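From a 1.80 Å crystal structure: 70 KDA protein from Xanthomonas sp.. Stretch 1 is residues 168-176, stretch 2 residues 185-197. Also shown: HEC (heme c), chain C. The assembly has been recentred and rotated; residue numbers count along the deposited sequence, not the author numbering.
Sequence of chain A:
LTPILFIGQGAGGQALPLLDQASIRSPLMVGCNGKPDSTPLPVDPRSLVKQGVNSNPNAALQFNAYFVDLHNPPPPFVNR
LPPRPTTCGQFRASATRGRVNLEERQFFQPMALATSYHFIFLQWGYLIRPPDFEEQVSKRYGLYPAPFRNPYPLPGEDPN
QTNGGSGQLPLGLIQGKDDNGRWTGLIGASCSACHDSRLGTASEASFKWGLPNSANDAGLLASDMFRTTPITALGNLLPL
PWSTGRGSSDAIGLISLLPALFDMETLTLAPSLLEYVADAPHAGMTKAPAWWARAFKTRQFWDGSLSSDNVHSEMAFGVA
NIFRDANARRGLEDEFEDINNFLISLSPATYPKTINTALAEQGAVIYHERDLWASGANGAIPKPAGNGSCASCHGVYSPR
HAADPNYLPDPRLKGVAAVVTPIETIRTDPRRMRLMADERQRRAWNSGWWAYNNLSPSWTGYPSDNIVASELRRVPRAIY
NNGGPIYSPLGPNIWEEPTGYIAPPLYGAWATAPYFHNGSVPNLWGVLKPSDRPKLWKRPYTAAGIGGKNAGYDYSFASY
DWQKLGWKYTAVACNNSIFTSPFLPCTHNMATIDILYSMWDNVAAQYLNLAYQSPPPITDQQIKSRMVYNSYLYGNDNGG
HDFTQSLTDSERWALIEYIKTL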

# COMPACT_ATOMS: atom_id res chain seq x y z
N GLN A 168 8.94 -20.54 13.65
CA GLN A 168 8.06 -20.03 12.63
C GLN A 168 7.70 -18.60 12.99
O GLN A 168 7.30 -18.31 14.15
CB GLN A 168 6.76 -20.92 12.55
CG GLN A 168 5.59 -20.35 11.72
CD GLN A 168 5.79 -20.65 10.23
OE1 GLN A 168 6.87 -21.16 9.81
NE2 GLN A 168 4.82 -20.19 9.40
N LEU A 169 7.66 -17.74 11.96
CA LEU A 169 7.27 -16.38 12.10
C LEU A 169 5.89 -16.16 11.52
O LEU A 169 5.52 -16.85 10.58
CB LEU A 169 8.22 -15.43 11.30
CG LEU A 169 9.71 -15.52 11.69
CD1 LEU A 169 10.56 -15.01 10.52
CD2 LEU A 169 9.90 -14.74 13.00
N PRO A 170 5.13 -15.18 12.07
CA PRO A 170 3.85 -14.85 11.41
C PRO A 170 4.03 -14.23 10.05
O PRO A 170 5.12 -13.67 9.74
CB PRO A 170 3.28 -13.72 12.29
CG PRO A 170 3.91 -13.88 13.60
CD PRO A 170 5.32 -14.40 13.30
N LEU A 171 2.97 -14.24 9.23
CA LEU A 171 2.98 -13.56 7.96
C LEU A 171 3.28 -12.13 8.25
O LEU A 171 2.66 -11.54 9.14
CB LEU A 171 1.57 -13.62 7.39
CG LEU A 171 1.36 -12.93 6.06
CD1 LEU A 171 2.24 -13.47 4.91
CD2 LEU A 171 -0.16 -12.99 5.79
N GLY A 172 4.20 -11.52 7.54
CA GLY A 172 4.46 -10.10 7.92
C GLY A 172 5.79 -9.85 8.56
O GLY A 172 6.29 -8.72 8.57
N LEU A 173 6.36 -10.90 9.13
CA LEU A 173 7.77 -10.82 9.57
C LEU A 173 8.49 -11.82 8.71
O LEU A 173 7.88 -12.79 8.18
CB LEU A 173 8.00 -11.23 11.04
CG LEU A 173 7.34 -10.31 12.10
CD1 LEU A 173 7.47 -10.82 13.54
CD2 LEU A 173 7.78 -8.84 11.99
N ILE A 174 9.82 -11.61 8.61
CA ILE A 174 10.61 -12.50 7.81
C ILE A 174 12.03 -12.57 8.35
O ILE A 174 12.58 -11.57 8.82
CB ILE A 174 10.57 -12.07 6.27
CG1 ILE A 174 11.09 -13.21 5.38
CG2 ILE A 174 11.35 -10.74 6.05
CD1 ILE A 174 11.03 -12.95 3.86
N GLN A 175 12.60 -13.76 8.27
CA GLN A 175 14.03 -13.88 8.29
C GLN A 175 14.56 -13.90 6.83
O GLN A 175 15.27 -12.98 6.42
CB GLN A 175 14.51 -15.14 9.05
CG GLN A 175 15.99 -15.44 8.82
CD GLN A 175 16.46 -16.85 9.16
OE1 GLN A 175 17.64 -17.03 9.40
NE2 GLN A 175 15.56 -17.84 9.14
N GLY A 176 14.18 -14.94 6.08
CA GLY A 176 14.45 -15.00 4.69
C GLY A 176 15.92 -15.11 4.36
O GLY A 176 16.74 -15.39 5.23
N GLY A 185 19.49 -14.95 9.57
CA GLY A 185 19.58 -14.89 11.05
C GLY A 185 19.08 -13.58 11.66
O GLY A 185 19.26 -13.35 12.87
N LEU A 186 18.37 -12.75 10.87
CA LEU A 186 17.89 -11.43 11.31
C LEU A 186 16.43 -11.37 10.93
O LEU A 186 16.07 -11.81 9.85
CB LEU A 186 18.55 -10.27 10.52
CG LEU A 186 20.08 -10.34 10.57
CD1 LEU A 186 20.73 -9.25 9.70
CD2 LEU A 186 20.52 -10.18 12.04
N ILE A 187 15.64 -10.73 11.79
CA ILE A 187 14.18 -10.58 11.56
C ILE A 187 13.78 -9.15 11.20
O ILE A 187 14.24 -8.25 11.85
CB ILE A 187 13.44 -10.95 12.89
CG1 ILE A 187 13.99 -12.24 13.49
CG2 ILE A 187 11.95 -11.08 12.70
CD1 ILE A 187 13.95 -13.49 12.56
N GLY A 188 12.93 -8.92 10.19
CA GLY A 188 12.36 -7.60 9.96
C GLY A 188 10.98 -7.82 9.50
O GLY A 188 10.51 -8.96 9.53
N ALA A 189 10.32 -6.73 9.17
CA ALA A 189 9.02 -6.86 8.53
C ALA A 189 9.20 -7.38 7.09
O ALA A 189 10.30 -7.31 6.48
CB ALA A 189 8.35 -5.49 8.51
N SER A 190 8.11 -7.92 6.51
CA SER A 190 8.08 -8.12 5.07
C SER A 190 7.00 -7.26 4.47
O SER A 190 6.24 -6.62 5.21
CB SER A 190 7.74 -9.57 4.68
OG SER A 190 6.45 -9.89 5.19
N CYS A 191 6.98 -7.24 3.13
CA CYS A 191 5.91 -6.49 2.40
C CYS A 191 4.57 -6.91 2.93
O CYS A 191 3.62 -6.09 3.01
CB CYS A 191 5.96 -6.82 0.91
SG CYS A 191 7.58 -6.72 0.12
N SER A 192 4.43 -8.20 3.26
CA SER A 192 3.13 -8.70 3.74
C SER A 192 2.62 -8.09 5.07
O SER A 192 1.44 -8.26 5.37
CB SER A 192 3.17 -10.22 3.85
OG SER A 192 3.38 -10.74 2.56
N ALA A 193 3.49 -7.47 5.87
CA ALA A 193 3.06 -6.83 7.16
C ALA A 193 1.90 -5.86 6.84
O ALA A 193 0.91 -5.81 7.57
CB ALA A 193 4.24 -6.08 7.87
N CYS A 194 2.00 -5.16 5.71
CA CYS A 194 1.01 -4.15 5.32
C CYS A 194 0.12 -4.61 4.21
O CYS A 194 -1.01 -4.16 4.08
CB CYS A 194 1.70 -2.83 4.91
SG CYS A 194 2.83 -2.30 6.23
N HIS A 195 0.67 -5.45 3.34
CA HIS A 195 -0.01 -5.78 2.08
C HIS A 195 -0.89 -7.00 2.11
O HIS A 195 -1.72 -7.18 1.24
CB HIS A 195 1.00 -5.85 0.93
CG HIS A 195 1.35 -4.50 0.43
ND1 HIS A 195 0.53 -3.80 -0.44
CD2 HIS A 195 2.51 -3.75 0.60
CE1 HIS A 195 1.14 -2.60 -0.74
NE2 HIS A 195 2.34 -2.56 -0.07
N ASP A 196 -0.83 -7.77 3.18
CA ASP A 196 -1.52 -9.06 3.25
C ASP A 196 -2.27 -9.21 4.58
O ASP A 196 -1.86 -8.64 5.64
CB ASP A 196 -0.53 -10.27 3.10
CG ASP A 196 -0.04 -10.39 1.63
OD1 ASP A 196 -0.86 -10.67 0.74
OD2 ASP A 196 1.15 -10.14 1.39
N SER A 197 -3.33 -10.03 4.55
CA SER A 197 -4.00 -10.37 5.82
C SER A 197 -4.90 -11.54 5.58
O SER A 197 -5.07 -11.92 4.44
CB SER A 197 -4.84 -9.20 6.32
OG SER A 197 -5.69 -8.74 5.24
FE HEC C . 3.77 -1.19 -0.17
CHA HEC C . 1.87 1.05 -2.05
CHB HEC C . 4.62 -2.94 -3.10
CHC HEC C . 6.25 -3.04 1.51
CHD HEC C . 2.53 0.04 2.71
NA HEC C . 3.41 -1.00 -2.07
C1A HEC C . 2.46 -0.12 -2.68
C2A HEC C . 2.18 -0.44 -4.07
C3A HEC C . 2.96 -1.58 -4.41
C4A HEC C . 3.67 -1.91 -3.17
CMA HEC C . 2.97 -2.32 -5.73
CAA HEC C . 1.22 0.27 -5.06
CBA HEC C . -0.18 -0.23 -4.72
CGA HEC C . -1.26 0.51 -5.49
O1A HEC C . -1.26 1.79 -5.60
O2A HEC C . -2.16 -0.22 -5.91
NB HEC C . 5.18 -2.57 -0.72
C1B HEC C . 5.33 -3.23 -1.88
C2B HEC C . 6.39 -4.22 -1.91
C3B HEC C . 6.88 -4.23 -0.59
C4B HEC C . 6.03 -3.25 0.09
CMB HEC C . 6.75 -4.95 -3.14
CAB HEC C . 8.02 -5.01 0.01
CBB HEC C . 9.30 -4.70 -0.53
NC HEC C . 4.34 -1.52 1.70
C1C HEC C . 5.35 -2.25 2.31
C2C HEC C . 5.31 -2.19 3.79
C3C HEC C . 4.22 -1.24 4.10
C4C HEC C . 3.66 -0.86 2.81
CMC HEC C . 6.30 -2.91 4.70
CAC HEC C . 3.74 -0.75 5.44
CBC HEC C . 4.71 -0.44 6.40
ND HEC C . 2.45 0.30 0.23
C1D HEC C . 2.08 0.66 1.46
C2D HEC C . 1.12 1.72 1.49
C3D HEC C . 0.94 2.01 0.10
C4D HEC C . 1.83 1.09 -0.60
CMD HEC C . 0.43 2.39 2.62
CAD HEC C . 0.12 3.14 -0.41
CBD HEC C . 1.14 4.32 -0.17
CGD HEC C . 0.47 5.64 -0.52
O1D HEC C . 0.06 6.40 0.39
O2D HEC C . 0.28 5.86 -1.76
O HOH W 1 5.91 -12.54 5.70

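A short antiparallel pairing of two strands, continued by a glycine turn packed against the heme-binding helix, joins the two stretches mainly through backbone atoms. Ile174 and Gly188 form the hydrogen-bonded pair: Ile174 N donates to Gly188 O (2.9 Å) and Gly188 N returns the bond to Ile174 O (3.0 Å). Leu173 and Ala189 are the neighbouring non-hydrogen-bonded pair, with their CA atoms 4.3 Å apart and their side chains diverging. The ladder is extended by Ser190 N, which donates to Gly172 O (2.9 Å, 161°). CA-H...O contacts accompany these bonds: Leu173 CA to Gly188 O between them, and Gln175 CA to Leu186 O beyond the Ile174-Gly188 pair, both 3.3 Å. Beyond the paired strands, Gly185 N donates to the side-chain atom Gln175 OE1 (2.8 Å), so a side chain takes over from the backbone.

At the other end, the type II turn from Pro170 to Leu173, closed by Leu173 N to Pro170 O (3.1 Å), brings Gly172 CA within 3.6 Å of Ala193 CA. A CB on Gly172 would lie 3.3 Å from Ala193 CA and would be jammed against the preceding carbonyl oxygen, so both the packing and the backbone angles suit glycine. Water 1 bridges the stretches here, accepting from Gly172 N (2.7 Å), donating to Leu173 O (3.2 Å) and bonding to Ser190 OG (2.8 Å). Ser190 OG also accepts a weak capping bond from Ser192 N (3.3 Å).

Apolar packing is modest: Leu169 CD2 lies 4.2 Å from Ile187 CG2, while Leu171 CD1 reaches Ser192 CB at 3.5 Å. Ser192 OG donates to Asp196 OD2 (2.6 Å), linking the two residues that Leu171 packs against, Asp196 being the first to leave helical phi/psi. Cys191 and Cys194 point away from stretch 1; their SG atoms bond covalently to heme CAB and CAC, and His195 NE2 ligates the iron, FE, at 2.0 Å.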